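Organophosphorus hydrolase (Pseudomonas oleovorans, PDB 4O98) hydrolyses lactones in its original form and, in this engineered double mutant, organophosphorus triesters, probably at its two-zinc centre of metallo-beta-lactamase type. Local coordinates at residues Ala49-Tyr54 with Ala88-Leu93; Leu136-His141 with Thr231-Lys236; Asp247-His252 with Ala293-Pro298. All coordinates share one frame; numbering follows the deposited sequence.

Interaction 1. Residues Ala49-Tyr54 with Ala88-Leu93; sequences ALYDGY and AVNAYL
L50 and A91 form a hydrogen-bonded antiparallel pair at the middle of two neighbouring strands, whose short axes come within 4.7 Å and run at 148° to each other. They belong to the seven-stranded mixed sheet of the alphabeta/betaalpha sandwich. L50 N reaches A91 O at 2.8 Å, and A91 N returns an equally short bond to L50 O. Further along, D52 N bonds to V89 O; V89 N to G53 O is longer, 3.1 Å. The backbone turns at D52, and the register slips by one residue between Y51-N90 and Y54-A88, so D52 and G53 together face V89 in a beta bulge.

Side chains of A49, Y51, N90 and Y92 share the face turned to the loop of F297 and P298. There A49 CB rests on CE2 of Y92 at 3.7 Å, and the Y92 hydroxyl goes on to bond P298 O. With CG anti to the backbone N (chi1 -175°), the Y51 ring swings along its own strand until the bulge residue's G53 N sits over its centre, 3.4 Å above the plane. A88 CB meets the rim of that ring at CE1, and F317 of the second subunit packs edge-to-face with it.

On the other face L50, A91 and L93 pack against helix 118-124, L50 CD1 touching L93 CB at 4.0 Å, while V89 lies beside H294, near the zincs. D52, on the bulge, places its CB beside V89 CG1 and sends its carboxylate to backbone N atoms of A107, G116 and V118. N90 is divided: ND2 is bonded to L295 O and G292 O, whereas the buried OD1 has no polar partner in the model and lies at the edge of the Y51 ring, 3.9 Å from CD1.

Interaction 2. Residues Leu136-His141 with Thr231-Lys236; sequences LLTHLH and TSYLFK. With ZN (zinc ion), chain F.
L136 lies across one face of the Y233 ring. Its CG stands 3.7 Å from the ring centroid, 14° off the normal, as a CH-pi contact; CB comes down near CE2 and CD2 near CD1, and CD2 also brushes the F235 ring at CZ. The edge of the same tyrosine faces the backbone of the 136-141 loop, with T138 N close to the ring plane. Its hydroxyl donates to L137 O at 2.8 Å, coming in 58° above the carbonyl plane and well off a lone-pair direction. Y208 OH is a second partner of this hydroxyl, which fixes the tip of the tyrosine inside the protein.

T138 joins both halves of the contact. Its CG2 touches Y233 CE2 at 4.0 Å, while its carbonyl O accepts from T231 N at 2.8 Å, so the strand begins where the loop turns toward the metals. The methyl takes the place beside the backbone N, and OG1 sits between N and carbonyl carbon (chi1 60°), reaching the H139 ring. H139 ND1 donates to it at 2.9 Å within the ring plane; OG1 is also hydrogen-bonded to D104. This second-shell grip sets the rotation of the imidazole, whose NE2 binds the zinc of chain F at 2.3 Å.

H141 approaches the same ion with ND1, also at 2.3 Å, from the N-cap of helix 142-145. H226, D247 and water 1 complete the coordination. Together with D143 and H144, the two histidines make up the HxHxDH motif of the metallo-beta-lactamase superfamily.

Interaction 3. Residues Asp247-His252 with Ala293-Pro298; sequences DILINH and AHLPFP. With ZN (zinc ion), chain E; ZN (zinc ion), chain F.
H294 and D247 meet at the zinc of chain E, and the histidine is the side chain to follow. Its CB lies 3.8 Å from the carbonyl O of I250. From there CG turns away from its own carbonyl carbon (chi1 -62°), directing the ring toward that zinc. CD2 passes D247 OD1 and takes CD1 of the engineered I250 at 3.6 Å, the two side chains running side by side. ND1 is hydrogen-bonded to A88 O, a second-shell anchor; CE1 lies close to the metal without bonding it, and NE2 ends on the zinc of chain E at 2.0 Å.

D247 OD2 bridges, binding that zinc at 1.9 Å and the zinc of chain F at 2.4 Å; water 1 spans the same pair. The carboxylate is turned 54° from the imidazole plane.

Two further waters stitch the backbones together: water 2 joins L249 O to H294 N, and water 3 joins H252 N to H294 O. Beyond them P296 CG sits over the H252 ring, 3.8 Å from its centroid. L249 CD2 packs on L295 CD2, and H252 NE2 bonds E316 of the second subunit.

Both loops leave the C-terminal ends of adjacent parallel strands, 240-246 and 289-292; one leads into helix 252-255, the other back into strand 300-305, with H294 packed against strand 85-95.

The three contacts follow one another along the chain. Interaction 1 lies within the seven-stranded sheet. Interaction 2 spans the sandwich, setting the loop after strand 134-136 against strand 231-237 of the six-stranded sheet. Interaction 3 joins two loops of that second sheet. Interactions 1 and 3, centres about 10 Å apart, touch through N90 N and A293 O (2.8 Å, probably a hydrogen bond), and both reach the second subunit. Interactions 2 and 3, about 14 Å apart between centres, share the zinc of chain F and water 1; interactions 1 and 2, equally far apart, do not touch. The dinuclear site is thus assembled at an edge of the sandwich, by loops that follow strands of both sheets.

Interaction 1. Residues Ala49-Tyr54 with Ala88-Leu93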
loop_
_atom_site.group_PDB
_atom_site.type_symbol
_atom_site.label_atom_id
_atom_site.label_comp_id
_atom_site.label_asym_id
_atom_site.label_seq_id
_atom_site.Cartn_x
_atom_site.Cartn_y
_atom_site.Cartn_z
ATOM N N ALA B 49 -3.819 11.200 -1.665
ATOM C CA ALA B 49 -2.576 11.169 -0.904
ATOM C C ALA B 49 -1.440 11.432 -1.872
ATOM O O ALA B 49 -1.422 10.874 -2.972
ATOM C CB ALA B 49 -2.390 9.828 -0.223
ATOM N N LEU B 50 -0.500 12.282 -1.469
ATOM C CA LEU B 50 0.626 12.642 -2.324
ATOM C C LEU B 50 1.955 12.333 -1.618
ATOM O O LEU B 50 2.190 12.782 -0.483
ATOM C CB LEU B 50 0.545 14.125 -2.692
ATOM C CG LEU B 50 -0.765 14.558 -3.366
ATOM C CD1 LEU B 50 -0.871 16.076 -3.453
ATOM C CD2 LEU B 50 -0.827 13.958 -4.745
ATOM N N TYR B 51 2.818 11.581 -2.304
ATOM C CA TYR B 51 4.136 11.200 -1.792
ATOM C C TYR B 51 5.172 12.284 -2.092
ATOM O O TYR B 51 5.266 12.769 -3.228
ATOM C CB TYR B 51 4.555 9.902 -2.476
ATOM C CG TYR B 51 5.852 9.254 -2.012
ATOM C CD1 TYR B 51 6.011 8.818 -0.704
ATOM C CD2 TYR B 51 6.879 9.000 -2.912
ATOM C CE1 TYR B 51 7.176 8.187 -0.294
ATOM C CE2 TYR B 51 8.044 8.370 -2.520
ATOM C CZ TYR B 51 8.192 7.968 -1.203
ATOM O OH TYR B 51 9.351 7.331 -0.791
ATOM N N ASP B 52 5.965 12.659 -1.091
ATOM C CA ASP B 52 7.027 13.629 -1.323
ATOM C C ASP B 52 8.372 12.961 -1.569
ATOM O O ASP B 52 9.292 13.590 -2.093
ATOM C CB ASP B 52 7.170 14.566 -0.139
ATOM C CG ASP B 52 7.842 15.862 -0.528
ATOM O OD1 ASP B 52 7.368 16.484 -1.503
ATOM O OD2 ASP B 52 8.841 16.253 0.116
ATOM N N GLY B 53 8.489 11.691 -1.190
ATOM C CA GLY B 53 9.778 11.018 -1.188
ATOM C C GLY B 53 10.074 10.452 0.187
ATOM O O GLY B 53 9.157 10.257 0.999
ATOM N N TYR B 54 11.350 10.202 0.470
ATOM C CA TYR B 54 11.729 9.556 1.726
ATOM C C TYR B 54 12.941 10.240 2.366
ATOM O O TYR B 54 13.701 10.943 1.697
ATOM C CB TYR B 54 12.040 8.064 1.498
ATOM C CG TYR B 54 13.190 7.810 0.514
ATOM C CD1 TYR B 54 14.525 7.782 0.945
ATOM C CD2 TYR B 54 12.940 7.599 -0.840
ATOM C CE1 TYR B 54 15.574 7.550 0.042
ATOM C CE2 TYR B 54 13.975 7.371 -1.741
ATOM C CZ TYR B 54 15.282 7.349 -1.295
ATOM O OH TYR B 54 16.292 7.121 -2.199
ATOM N N ALA B 88 8.847 7.851 5.025
ATOM C CA ALA B 88 8.065 8.574 4.019
ATOM C C ALA B 88 7.682 9.964 4.519
ATOM O O ALA B 88 7.611 10.196 5.728
ATOM C CB ALA B 88 6.821 7.790 3.647
ATOM N N VAL B 89 7.461 10.882 3.578
ATOM C CA VAL B 89 6.906 12.204 3.859
ATOM C C VAL B 89 5.701 12.373 2.921
ATOM O O VAL B 89 5.850 12.309 1.707
ATOM C CB VAL B 89 7.946 13.326 3.608
ATOM C CG1 VAL B 89 7.323 14.733 3.777
ATOM C CG2 VAL B 89 9.162 13.158 4.516
ATOM N N ASN B 90 4.515 12.562 3.488
ATOM C CA ASN B 90 3.281 12.617 2.705
ATOM C C ASN B 90 2.538 13.942 2.875
ATOM O O ASN B 90 2.600 14.559 3.948
ATOM C CB ASN B 90 2.330 11.513 3.165
ATOM C CG ASN B 90 2.971 10.141 3.168
ATOM O OD1 ASN B 90 3.766 9.812 2.285
ATOM N ND2 ASN B 90 2.623 9.319 4.171
ATOM N N ALA B 91 1.821 14.364 1.833
ATOM C CA ALA B 91 0.869 15.475 1.942
ATOM C C ALA B 91 -0.488 14.995 1.452
ATOM O O ALA B 91 -0.596 13.934 0.818
ATOM C CB ALA B 91 1.326 16.674 1.138
ATOM N N TYR B 92 -1.532 15.766 1.736
ATOM C CA TYR B 92 -2.881 15.302 1.417
ATOM C C TYR B 92 -3.725 16.357 0.671
ATOM O O TYR B 92 -3.817 17.510 1.107
ATOM C CB TYR B 92 -3.556 14.758 2.689
ATOM C CG TYR B 92 -2.825 13.530 3.199
ATOM C CD1 TYR B 92 -1.738 13.653 4.064
ATOM C CD2 TYR B 92 -3.179 12.256 2.761
ATOM C CE1 TYR B 92 -1.032 12.533 4.497
ATOM C CE2 TYR B 92 -2.481 11.130 3.188
ATOM C CZ TYR B 92 -1.410 11.280 4.059
ATOM O OH TYR B 92 -0.715 10.174 4.486
ATOM N N LEU B 93 -4.303 15.962 -0.463
ATOM C CA LEU B 93 -5.131 16.862 -1.271
ATOM C C LEU B 93 -6.583 16.437 -1.114
ATOM O O LEU B 93 -6.957 15.309 -1.485
ATOM C CB LEU B 93 -4.749 16.781 -2.760
ATOM C CG LEU B 93 -4.632 18.007 -3.690
ATOM C CD1 LEU B 93 -5.115 17.695 -5.110
ATOM C CD2 LEU B 93 -5.300 19.259 -3.163
#

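Interaction 2. Residues Leu136-His141 with Thr231-Lys236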
loop_
_atom_site.group_PDB
_atom_site.type_symbol
_atom_site.label_atom_id
_atom_site.label_comp_id
_atom_site.label_asym_id
_atom_site.label_seq_id
_atom_site.Cartn_x
_atom_site.Cartn_y
_atom_site.Cartn_z
ATOM N N LEU B 136 -3.530 24.044 4.076
ATOM C CA LEU B 136 -3.557 23.902 5.531
ATOM C C LEU B 136 -2.211 23.337 5.985
ATOM O O LEU B 136 -1.713 22.365 5.394
ATOM C CB LEU B 136 -4.677 22.949 5.940
ATOM C CG LEU B 136 -5.971 23.516 6.532
ATOM C CD1 LEU B 136 -6.300 24.865 5.935
ATOM C CD2 LEU B 136 -7.142 22.555 6.351
ATOM N N LEU B 137 -1.601 23.934 7.009
ATOM C CA LEU B 137 -0.330 23.400 7.488
ATOM C C LEU B 137 -0.471 22.851 8.895
ATOM O O LEU B 137 -0.942 23.543 9.792
ATOM C CB LEU B 137 0.773 24.457 7.435
ATOM C CG LEU B 137 1.186 25.065 6.086
ATOM C CD1 LEU B 137 2.161 26.215 6.314
ATOM C CD2 LEU B 137 1.819 24.042 5.154
ATOM N N THR B 138 -0.062 21.602 9.093
ATOM C CA THR B 138 -0.122 21.022 10.430
ATOM C C THR B 138 0.910 21.699 11.341
ATOM O O THR B 138 0.647 21.929 12.526
ATOM C CB THR B 138 0.065 19.485 10.411
ATOM O OG1 THR B 138 1.346 19.148 9.848
ATOM C CG2 THR B 138 -1.054 18.828 9.593
ATOM N N HIS B 139 2.073 22.012 10.777
ATOM C CA HIS B 139 3.112 22.780 11.476
ATOM C C HIS B 139 4.131 23.300 10.458
ATOM O O HIS B 139 4.041 22.964 9.276
ATOM C CB HIS B 139 3.796 21.965 12.577
ATOM C CG HIS B 139 4.456 20.700 12.098
ATOM N ND1 HIS B 139 3.800 19.755 11.339
ATOM C CD2 HIS B 139 5.700 20.203 12.318
ATOM C CE1 HIS B 139 4.613 18.739 11.096
ATOM N NE2 HIS B 139 5.770 18.981 11.687
ATOM N N LEU B 140 5.096 24.105 10.905
ATOM C CA LEU B 140 5.987 24.785 9.964
ATOM C C LEU B 140 7.348 24.126 9.739
ATOM O O LEU B 140 8.249 24.741 9.170
ATOM C CB LEU B 140 6.163 26.272 10.332
ATOM C CG LEU B 140 5.021 27.239 9.972
ATOM C CD1 LEU B 140 5.204 28.591 10.661
ATOM C CD2 LEU B 140 4.900 27.442 8.459
ATOM N N HIS B 141 7.507 22.879 10.163
ATOM C CA HIS B 141 8.728 22.143 9.840
ATOM C C HIS B 141 8.978 22.116 8.313
ATOM O O HIS B 141 8.034 22.151 7.521
ATOM C CB HIS B 141 8.644 20.722 10.411
ATOM C CG HIS B 141 9.239 20.575 11.773
ATOM N ND1 HIS B 141 9.098 19.427 12.523
ATOM C CD2 HIS B 141 9.993 21.421 12.515
ATOM C CE1 HIS B 141 9.730 19.574 13.674
ATOM N NE2 HIS B 141 10.286 20.775 13.694
ATOM N N THR B 231 -0.957 21.200 14.743
ATOM C CA THR B 231 -2.401 21.087 14.633
ATOM C C THR B 231 -2.803 19.970 13.665
ATOM O O THR B 231 -2.212 19.820 12.581
ATOM C CB THR B 231 -2.999 22.445 14.222
ATOM O OG1 THR B 231 -2.765 23.393 15.270
ATOM C CG2 THR B 231 -4.482 22.347 13.994
ATOM N N SER B 232 -3.787 19.171 14.076
ATOM C CA SER B 232 -4.331 18.120 13.224
ATOM C C SER B 232 -5.692 18.549 12.678
ATOM O O SER B 232 -6.468 19.196 13.381
ATOM C CB SER B 232 -4.454 16.810 14.006
ATOM O OG SER B 232 -3.190 16.386 14.493
ATOM N N TYR B 233 -5.978 18.185 11.430
ATOM C CA TYR B 233 -7.212 18.618 10.767
ATOM C C TYR B 233 -8.201 17.472 10.574
ATOM O O TYR B 233 -7.853 16.408 10.044
ATOM C CB TYR B 233 -6.905 19.283 9.420
ATOM C CG TYR B 233 -6.042 20.516 9.560
ATOM C CD1 TYR B 233 -6.573 21.705 10.028
ATOM C CD2 TYR B 233 -4.692 20.485 9.226
ATOM C CE1 TYR B 233 -5.789 22.828 10.157
ATOM C CE2 TYR B 233 -3.895 21.606 9.356
ATOM C CZ TYR B 233 -4.455 22.772 9.824
ATOM O OH TYR B 233 -3.673 23.891 9.955
ATOM N N LEU B 234 -9.434 17.697 11.017
ATOM C CA LEU B 234 -10.462 16.671 10.948
ATOM C C LEU B 234 -11.448 17.013 9.839
ATOM O O LEU B 234 -12.114 18.050 9.882
ATOM C CB LEU B 234 -11.180 16.545 12.290
ATOM C CG LEU B 234 -12.307 15.509 12.377
ATOM C CD1 LEU B 234 -11.736 14.131 12.190
ATOM C CD2 LEU B 234 -13.060 15.607 13.706
ATOM N N PHE B 235 -11.509 16.152 8.831
ATOM C CA PHE B 235 -12.472 16.314 7.756
ATOM C C PHE B 235 -13.615 15.352 7.987
ATOM O O PHE B 235 -13.399 14.201 8.391
ATOM C CB PHE B 235 -11.822 16.056 6.405
ATOM C CG PHE B 235 -10.874 17.131 5.989
ATOM C CD1 PHE B 235 -9.594 17.190 6.525
ATOM C CD2 PHE B 235 -11.270 18.103 5.077
ATOM C CE1 PHE B 235 -8.719 18.197 6.151
ATOM C CE2 PHE B 235 -10.410 19.111 4.697
ATOM C CZ PHE B 235 -9.133 19.164 5.234
ATOM N N LYS B 236 -14.829 15.833 7.739
ATOM C CA LYS B 236 -16.037 15.073 8.039
ATOM C C LYS B 236 -17.003 15.186 6.866
ATOM O O LYS B 236 -17.395 16.283 6.478
ATOM C CB LYS B 236 -16.675 15.596 9.334
ATOM C CG LYS B 236 -16.802 17.144 9.386
ATOM C CD LYS B 236 -17.297 17.673 10.741
ATOM C CE LYS B 236 -16.168 17.765 11.759
ATOM N NZ LYS B 236 -16.716 17.915 13.141
HETATM ZN ZN ZN F . 7.653 17.719 12.070
HETATM O O HOH W 1 8.904 17.139 10.475
#

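Interaction 3. Residues Asp247-His252 with Ala293-Pro298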
loop_
_atom_site.group_PDB
_atom_site.type_symbol
_atom_site.label_atom_id
_atom_site.label_comp_id
_atom_site.label_asym_id
_atom_site.label_seq_id
_atom_site.Cartn_x
_atom_site.Cartn_y
_atom_site.Cartn_z
ATOM N N ASP B 247 2.369 15.251 12.397
ATOM C CA ASP B 247 3.446 14.452 12.948
ATOM C C ASP B 247 3.170 14.022 14.408
ATOM O O ASP B 247 4.072 14.027 15.234
ATOM C CB ASP B 247 4.782 15.217 12.862
ATOM C CG ASP B 247 5.295 15.375 11.428
ATOM O OD1 ASP B 247 4.567 15.008 10.479
ATOM O OD2 ASP B 247 6.429 15.881 11.249
ATOM N N ILE B 248 1.953 13.612 14.742
ATOM C CA ILE B 248 1.750 13.170 16.122
ATOM C C ILE B 248 2.601 11.924 16.415
ATOM O O ILE B 248 2.874 11.586 17.572
ATOM C CB ILE B 248 0.263 12.946 16.487
ATOM C CG1 ILE B 248 -0.279 11.681 15.844
ATOM C CG2 ILE B 248 -0.590 14.156 16.120
ATOM C CD1 ILE B 248 -0.432 10.545 16.844
ATOM N N LEU B 249 3.076 11.303 15.342
ATOM C CA LEU B 249 3.813 10.059 15.411
ATOM C C LEU B 249 4.726 9.993 14.176
ATOM O O LEU B 249 4.286 10.336 13.076
ATOM C CB LEU B 249 2.782 8.940 15.378
ATOM C CG LEU B 249 3.119 7.490 15.584
ATOM C CD1 LEU B 249 1.874 6.822 16.135
ATOM C CD2 LEU B 249 3.536 6.864 14.267
ATOM N N ILE B 250 5.974 9.554 14.355
ATOM C CA ILE B 250 6.969 9.522 13.274
ATOM C C ILE B 250 7.341 8.101 12.803
ATOM O O ILE B 250 7.721 7.895 11.641
ATOM C CB ILE B 250 8.268 10.235 13.701
ATOM C CG1 ILE B 250 7.969 11.611 14.300
ATOM C CG2 ILE B 250 9.231 10.360 12.534
ATOM C CD1 ILE B 250 7.402 12.604 13.309
ATOM N N ASN B 251 7.266 7.123 13.702
ATOM C CA ASN B 251 7.679 5.764 13.361
ATOM C C ASN B 251 6.584 4.763 13.696
ATOM O O ASN B 251 6.384 4.428 14.871
ATOM C CB ASN B 251 8.982 5.401 14.094
ATOM C CG ASN B 251 9.528 4.031 13.697
ATOM O OD1 ASN B 251 8.839 3.008 13.801
ATOM N ND2 ASN B 251 10.773 4.008 13.237
ATOM N N HIS B 252 5.902 4.264 12.668
ATOM C CA HIS B 252 4.722 3.416 12.860
ATOM C C HIS B 252 5.049 2.139 13.637
ATOM O O HIS B 252 4.224 1.640 14.393
ATOM C CB HIS B 252 4.096 3.048 11.505
ATOM C CG HIS B 252 4.949 2.130 10.684
ATOM N ND1 HIS B 252 4.690 0.778 10.571
ATOM C CD2 HIS B 252 6.082 2.360 9.975
ATOM C CE1 HIS B 252 5.615 0.217 9.810
ATOM N NE2 HIS B 252 6.473 1.153 9.434
ATOM N N ALA B 293 1.399 12.011 8.057
ATOM C CA ALA B 293 2.512 12.548 7.273
ATOM C C ALA B 293 3.737 11.639 7.165
ATOM O O ALA B 293 4.428 11.671 6.145
ATOM C CB ALA B 293 2.919 13.912 7.814
ATOM N N HIS B 294 4.040 10.867 8.213
ATOM C CA HIS B 294 5.217 9.985 8.162
ATOM C C HIS B 294 4.925 8.478 8.240
ATOM O O HIS B 294 5.828 7.674 8.454
ATOM C CB HIS B 294 6.256 10.396 9.212
ATOM C CG HIS B 294 6.783 11.784 9.005
ATOM N ND1 HIS B 294 7.451 12.153 7.857
ATOM C CD2 HIS B 294 6.696 12.892 9.769
ATOM C CE1 HIS B 294 7.765 13.433 7.933
ATOM N NE2 HIS B 294 7.328 13.904 9.085
ATOM N N LEU B 295 3.671 8.106 8.029
ATOM C CA LEU B 295 3.280 6.701 7.959
ATOM C C LEU B 295 3.583 6.211 6.542
ATOM O O LEU B 295 3.713 7.031 5.623
ATOM C CB LEU B 295 1.793 6.566 8.296
ATOM C CG LEU B 295 1.325 7.198 9.617
ATOM C CD1 LEU B 295 -0.170 7.008 9.817
ATOM C CD2 LEU B 295 2.079 6.629 10.823
ATOM N N PRO B 296 3.750 4.883 6.358
ATOM C CA PRO B 296 4.126 4.399 5.019
ATOM C C PRO B 296 3.070 4.817 4.000
ATOM O O PRO B 296 1.876 4.620 4.258
ATOM C CB PRO B 296 4.149 2.871 5.190
ATOM C CG PRO B 296 4.450 2.664 6.681
ATOM C CD PRO B 296 3.712 3.799 7.362
ATOM N N PHE B 297 3.503 5.394 2.879
ATOM C CA PHE B 297 2.587 5.926 1.866
ATOM C C PHE B 297 1.607 4.839 1.411
ATOM O O PHE B 297 2.025 3.712 1.160
ATOM C CB PHE B 297 3.384 6.481 0.663
ATOM C CG PHE B 297 2.511 7.069 -0.411
ATOM C CD1 PHE B 297 2.093 8.395 -0.339
ATOM C CD2 PHE B 297 2.064 6.286 -1.458
ATOM C CE1 PHE B 297 1.261 8.928 -1.311
ATOM C CE2 PHE B 297 1.217 6.807 -2.433
ATOM C CZ PHE B 297 0.824 8.126 -2.366
ATOM N N PRO B 298 0.309 5.178 1.250
ATOM C CA PRO B 298 -0.294 6.525 1.278
ATOM C C PRO B 298 -0.559 7.116 2.652
ATOM O O PRO B 298 -1.051 8.248 2.730
ATOM C CB PRO B 298 -1.624 6.339 0.537
ATOM C CG PRO B 298 -1.968 4.877 0.726
ATOM C CD PRO B 298 -0.653 4.142 0.823
HETATM ZN ZN ZN E . 7.363 15.907 9.537
HETATM ZN ZN ZN F . 7.653 17.719 12.070
HETATM O O HOH W 2 2.564 11.012 10.727
HETATM O O HOH W 3 6.315 5.381 10.213
HETATM O O HOH W 1 8.904 17.139 10.475
#